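Local coordinates for protein glucuronoarabinoxylan endo-1,4-beta-xylanase (Clostridium papyrosolvens, PDB 4FMV) that cleaves internal beta-1,4 linkages of xylan as the catalytic module of a longer family 30, subfamily 8 glycoside hydrolase with altered substrate specificity, at residues P68-A73 and N131-Y136; A123-M128 and I169-M174. One frame throughout, in Å; residues are numbered along the deposited sequence.

Contact 1 of 2, residues P68-A73 and N131-Y136; sequences PELANA and NGVDLY
E69 OE2, on the helical turn that also brings L70 to N131 and A73 to V133, is gripped by two groups: N72 ND2 at 3.0 Å and, from a loop, S23 OG. The N-H...O bond from N72 is almost straight (179°), with the acceptor in the amide plane of N72, but it meets the oxygen from above the carboxylate plane. This pair lies on a different side of helix 67-78 from the contact itself, where the helix packs on the loop between helix 114-130 and strand 137-139 of the (beta/alpha)8 barrel. A Schellman motif shapes that loop: G132, with positive phi, donates its N to K129 O, while V133 N reaches M128 O. N131 therefore sits just past the helix end, its ND2 turned back to Y127 O. L70, with CG anti to its backbone nitrogen (chi1 170°), straddles N131 CB, which lies 3.6 Å from CD1 and 3.6 Å from CD2; the two side chains cross at about a right angle. V133 fits beside it with both methyls on one carbon: A73 CB is 3.9 Å from V133 CG2 and 4.0 Å from V133 CG1.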
loop_
_atom_site.group_PDB
_atom_site.type_symbol
_atom_site.label_atom_id
_atom_site.label_comp_id
_atom_site.label_asym_id
_atom_site.label_seq_id
_atom_site.Cartn_x
_atom_site.Cartn_y
_atom_site.Cartn_z
ATOM N N PRO A 68 21.417 3.707 3.091
ATOM C CA PRO A 68 20.713 2.461 3.409
ATOM C C PRO A 68 19.400 2.318 2.621
ATOM O O PRO A 68 19.101 1.244 2.117
ATOM C CB PRO A 68 20.430 2.589 4.912
ATOM C CG PRO A 68 21.562 3.448 5.425
ATOM C CD PRO A 68 21.740 4.475 4.311
ATOM N N GLU A 69 18.631 3.390 2.507
ATOM C CA GLU A 69 17.365 3.312 1.806
ATOM C C GLU A 69 17.581 3.269 0.294
ATOM O O GLU A 69 16.805 2.650 -0.421
ATOM C CB GLU A 69 16.437 4.460 2.217
ATOM C CG GLU A 69 15.860 4.342 3.644
ATOM C CD GLU A 69 14.744 3.324 3.744
ATOM O OE1 GLU A 69 13.826 3.522 4.579
ATOM O OE2 GLU A 69 14.790 2.316 3.001
ATOM N N LEU A 70 18.634 3.920 -0.197
ATOM C CA LEU A 70 19.036 3.706 -1.595
ATOM C C LEU A 70 19.282 2.207 -1.892
ATOM O O LEU A 70 18.845 1.687 -2.916
ATOM C CB LEU A 70 20.271 4.542 -1.971
ATOM C CG LEU A 70 20.896 4.180 -3.333
ATOM C CD1 LEU A 70 19.951 4.531 -4.473
ATOM C CD2 LEU A 70 22.253 4.856 -3.549
ATOM N N ALA A 71 19.986 1.515 -1.002
ATOM C CA ALA A 71 20.271 0.107 -1.224
ATOM C C ALA A 71 18.972 -0.712 -1.243
ATOM O O ALA A 71 18.806 -1.623 -2.063
ATOM C CB ALA A 71 21.263 -0.425 -0.164
ATOM N N ASN A 72 18.056 -0.386 -0.336
ATOM C CA ASN A 72 16.753 -1.036 -0.282
ATOM C C ASN A 72 15.984 -0.812 -1.580
ATOM O O ASN A 72 15.459 -1.743 -2.179
ATOM C CB ASN A 72 15.970 -0.522 0.934
ATOM C CG ASN A 72 16.636 -0.919 2.256
ATOM O OD1 ASN A 72 17.315 -1.947 2.325
ATOM N ND2 ASN A 72 16.459 -0.103 3.297
ATOM N N ALA A 73 15.966 0.440 -2.019
ATOM C CA ALA A 73 15.340 0.832 -3.272
ATOM C C ALA A 73 15.905 0.061 -4.453
ATOM O O ALA A 73 15.153 -0.415 -5.307
ATOM C CB ALA A 73 15.517 2.347 -3.491
ATOM N N ASN A 131 21.496 7.953 -8.603
ATOM C CA ASN A 131 21.882 6.591 -8.242
ATOM C C ASN A 131 21.101 5.472 -8.909
ATOM O O ASN A 131 21.170 4.335 -8.476
ATOM C CB ASN A 131 22.031 6.432 -6.733
ATOM C CG ASN A 131 23.246 7.167 -6.216
ATOM O OD1 ASN A 131 24.357 6.632 -6.226
ATOM N ND2 ASN A 131 23.059 8.415 -5.812
ATOM N N GLY A 132 20.256 5.824 -9.876
ATOM C CA GLY A 132 19.619 4.825 -10.714
ATOM C C GLY A 132 18.219 4.411 -10.301
ATOM O O GLY A 132 17.641 3.498 -10.892
ATOM N N VAL A 133 17.660 5.064 -9.289
ATOM C CA VAL A 133 16.299 4.754 -8.869
ATOM C C VAL A 133 15.406 5.944 -9.217
ATOM O O VAL A 133 15.619 7.058 -8.715
ATOM C CB VAL A 133 16.247 4.455 -7.341
ATOM C CG1 VAL A 133 14.797 4.357 -6.823
ATOM C CG2 VAL A 133 17.040 3.195 -7.026
ATOM N N ASP A 134 14.412 5.745 -10.075
ATOM C CA ASP A 134 13.504 6.849 -10.332
ATOM C C ASP A 134 12.334 6.676 -9.367
ATOM O O ASP A 134 11.480 5.783 -9.542
ATOM C CB ASP A 134 13.027 6.825 -11.795
ATOM C CG ASP A 134 14.149 7.175 -12.798
ATOM O OD1 ASP A 134 15.095 7.901 -12.417
ATOM O OD2 ASP A 134 14.077 6.733 -13.975
ATOM N N LEU A 135 12.274 7.545 -8.359
ATOM C CA LEU A 135 11.225 7.439 -7.345
ATOM C C LEU A 135 9.868 7.587 -7.993
ATOM O O LEU A 135 9.658 8.526 -8.764
ATOM C CB LEU A 135 11.347 8.546 -6.312
ATOM C CG LEU A 135 12.189 8.377 -5.067
ATOM C CD1 LEU A 135 11.831 9.541 -4.120
ATOM C CD2 LEU A 135 11.969 7.012 -4.418
ATOM N N TYR A 136 8.936 6.703 -7.648
ATOM C CA TYR A 136 7.590 6.795 -8.207
ATOM C C TYR A 136 6.851 8.016 -7.669
ATOM O O TYR A 136 6.179 8.715 -8.415
ATOM C CB TYR A 136 6.777 5.513 -7.930
ATOM C CG TYR A 136 5.498 5.449 -8.732
ATOM C CD1 TYR A 136 5.490 4.900 -10.001
ATOM C CD2 TYR A 136 4.311 5.981 -8.235
ATOM C CE1 TYR A 136 4.334 4.855 -10.759
ATOM C CE2 TYR A 136 3.153 5.946 -8.984
ATOM C CZ TYR A 136 3.174 5.378 -10.239
ATOM O OH TYR A 136 2.035 5.343 -10.983
#

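Contact 2 of 2, residues A123-M128 and I169-M174; sequences AYVKYM and INCRVM
V125 presents both of its methyls to C171, joining the outer helix 114-130 of the (beta/alpha)8 barrel to the loop that leads into barrel strand 172-178. The apolar part of the contact is small and centres on one carbon. C171 CB lies in the fork of the valine, 3.9 Å from V125 CG1 and 3.9 Å from V125 CG2. The CG1 methyl extends anti to the backbone nitrogen of V125 (chi1 179°), which sends it toward the loop, and CG2 completes the fork. C171 carries its sulfur past this fork: SG stands 4.4 Å from V125 CG2, so the methylene does the closer touching. V125 also packs on I138 of strand 137-139, the barrel strand next to 172-178, and I169 touches the same I138. The helix thus covers strand 137-139 and the loop beside it together.

Polar bonds flank the V125-C171 contact. No hydrogen bond links the two segments, but N122, one residue before 123-128, accepts the backbone N of N170 on its OD1 and so holds the loop to the helix. Within the loop, C171 N makes a weak bond to I169 O.

Aromatic contacts, a separate kind, lie away from C171: on the side of the helix facing helix 67-78 and its approach, Y124 meets W66 edge-to-face, and Y127 meets the ring of F63 with the planes inclined by about 35°.

Backbone oxygen meets methyl where the exposed N170 leads the chain toward the strand: V125 CG1 sits 3.8 Å from N170 O.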
loop_
_atom_site.group_PDB
_atom_site.type_symbol
_atom_site.label_atom_id
_atom_site.label_comp_id
_atom_site.label_asym_id
_atom_site.label_seq_id
_atom_site.Cartn_x
_atom_site.Cartn_y
_atom_site.Cartn_z
ATOM N N ALA A 123 15.840 17.119 -3.204
ATOM C CA ALA A 123 17.200 16.596 -3.123
ATOM C C ALA A 123 17.197 15.072 -2.921
ATOM O O ALA A 123 18.097 14.363 -3.390
ATOM C CB ALA A 123 18.005 17.320 -2.014
ATOM N N TYR A 124 16.186 14.579 -2.217
ATOM C CA TYR A 124 16.000 13.139 -2.040
ATOM C C TYR A 124 15.667 12.479 -3.367
ATOM O O TYR A 124 16.266 11.477 -3.744
ATOM C CB TYR A 124 14.894 12.854 -1.027
ATOM C CG TYR A 124 14.958 11.454 -0.445
ATOM C CD1 TYR A 124 15.839 11.156 0.589
ATOM C CD2 TYR A 124 14.150 10.434 -0.926
ATOM C CE1 TYR A 124 15.906 9.881 1.143
ATOM C CE2 TYR A 124 14.221 9.141 -0.391
ATOM C CZ TYR A 124 15.095 8.875 0.655
ATOM O OH TYR A 124 15.184 7.600 1.210
ATOM N N VAL A 125 14.711 13.044 -4.082
ATOM C CA VAL A 125 14.414 12.580 -5.428
ATOM C C VAL A 125 15.664 12.555 -6.327
ATOM O O VAL A 125 15.889 11.593 -7.049
ATOM C CB VAL A 125 13.341 13.472 -6.057
ATOM C CG1 VAL A 125 13.019 13.018 -7.493
ATOM C CG2 VAL A 125 12.091 13.478 -5.166
ATOM N N LYS A 126 16.472 13.614 -6.291
ATOM C CA LYS A 126 17.618 13.691 -7.192
ATOM C C LYS A 126 18.712 12.700 -6.784
ATOM O O LYS A 126 19.311 12.046 -7.635
ATOM C CB LYS A 126 18.158 15.120 -7.313
ATOM C CG LYS A 126 19.387 15.256 -8.236
ATOM C CD LYS A 126 19.934 16.688 -8.173
ATOM C CE LYS A 126 21.050 16.964 -9.208
ATOM N NZ LYS A 126 22.284 16.177 -8.962
ATOM N N TYR A 127 18.968 12.568 -5.487
ATOM C CA TYR A 127 19.910 11.544 -5.016
ATOM C C TYR A 127 19.514 10.154 -5.519
ATOM O O TYR A 127 20.346 9.383 -6.016
ATOM C CB TYR A 127 19.945 11.542 -3.486
ATOM C CG TYR A 127 20.703 10.390 -2.881
ATOM C CD1 TYR A 127 22.074 10.241 -3.100
ATOM C CD2 TYR A 127 20.063 9.449 -2.069
ATOM C CE1 TYR A 127 22.791 9.192 -2.531
ATOM C CE2 TYR A 127 20.779 8.389 -1.497
ATOM C CZ TYR A 127 22.139 8.271 -1.733
ATOM O OH TYR A 127 22.856 7.225 -1.186
ATOM N N MET A 128 18.235 9.821 -5.388
ATOM C CA MET A 128 17.765 8.549 -5.911
ATOM C C MET A 128 17.972 8.458 -7.432
ATOM O O MET A 128 18.470 7.437 -7.959
ATOM C CB MET A 128 16.297 8.336 -5.543
ATOM C CG MET A 128 16.084 8.124 -4.062
ATOM S SD MET A 128 16.691 6.518 -3.528
ATOM C CE MET A 128 16.860 6.794 -1.765
ATOM N N ILE A 169 7.953 20.198 -7.058
ATOM C CA ILE A 169 8.578 18.911 -6.776
ATOM C C ILE A 169 8.726 18.071 -8.053
ATOM O O ILE A 169 7.796 17.918 -8.828
ATOM C CB ILE A 169 7.871 18.144 -5.630
ATOM C CG1 ILE A 169 8.036 18.924 -4.315
ATOM C CG2 ILE A 169 8.455 16.718 -5.495
ATOM C CD1 ILE A 169 7.106 18.486 -3.210
ATOM N N ASN A 170 9.906 17.500 -8.215
ATOM C CA ASN A 170 10.392 16.882 -9.454
ATOM C C ASN A 170 9.925 15.433 -9.572
ATOM O O ASN A 170 10.664 14.586 -10.044
ATOM C CB ASN A 170 11.895 17.045 -9.660
ATOM C CG ASN A 170 12.276 18.475 -9.970
ATOM O OD1 ASN A 170 11.579 19.167 -10.723
ATOM N ND2 ASN A 170 13.362 18.942 -9.369
ATOM N N CYS A 171 8.872 15.101 -8.841
ATOM C CA CYS A 171 8.386 13.732 -8.809
ATOM C C CYS A 171 6.860 13.755 -8.610
ATOM O O CYS A 171 6.278 14.829 -8.395
ATOM C CB CYS A 171 9.098 13.076 -7.609
ATOM S SG CYS A 171 8.757 11.406 -7.232
ATOM N N ARG A 172 6.200 12.598 -8.639
ATOM C CA ARG A 172 4.785 12.587 -8.248
ATOM C C ARG A 172 4.705 12.938 -6.756
ATOM O O ARG A 172 5.582 12.561 -5.969
ATOM C CB ARG A 172 4.125 11.225 -8.482
ATOM C CG ARG A 172 3.986 10.774 -9.965
ATOM C CD ARG A 172 3.216 9.435 -10.006
ATOM N NE ARG A 172 3.137 8.833 -11.338
ATOM C CZ ARG A 172 4.164 8.236 -11.927
ATOM N NH1 ARG A 172 5.338 8.190 -11.297
ATOM N NH2 ARG A 172 4.025 7.695 -13.134
ATOM N N VAL A 173 3.655 13.652 -6.373
ATOM C CA VAL A 173 3.458 14.043 -4.983
ATOM C C VAL A 173 2.357 13.211 -4.320
ATOM O O VAL A 173 1.253 13.066 -4.860
ATOM C CB VAL A 173 3.107 15.545 -4.874
ATOM C CG1 VAL A 173 2.676 15.908 -3.438
ATOM C CG2 VAL A 173 4.289 16.405 -5.334
ATOM N N MET A 174 2.665 12.674 -3.143
ATOM C CA MET A 174 1.697 11.934 -2.364
ATOM C C MET A 174 1.288 12.770 -1.163
ATOM O O MET A 174 2.124 13.391 -0.526
ATOM C CB MET A 174 2.322 10.624 -1.870
ATOM C CG MET A 174 1.507 9.901 -0.804
ATOM S SD MET A 174 2.312 8.341 -0.275
ATOM C CE MET A 174 2.095 7.307 -1.733
#

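In the fold
From the N terminus, the chain passes through helix 67-78, strand 82-86 and helix 114-130 before residues 131-136 return to the first helix, closing a long loop at contact 1. Contact 2 has already begun on helix 114-130 and closes only at 169-174, so the two cross. They lie 11 Å apart between centres, and the helix that carries contact 2 runs at its end directly into the loop of contact 1. A second link is R172 NH1 to Y136 O, supported by a cation-pi contact between these residues. Together they tie two neighbouring outer helices of the barrel to the loops that enter strands 137-139 and 172-178.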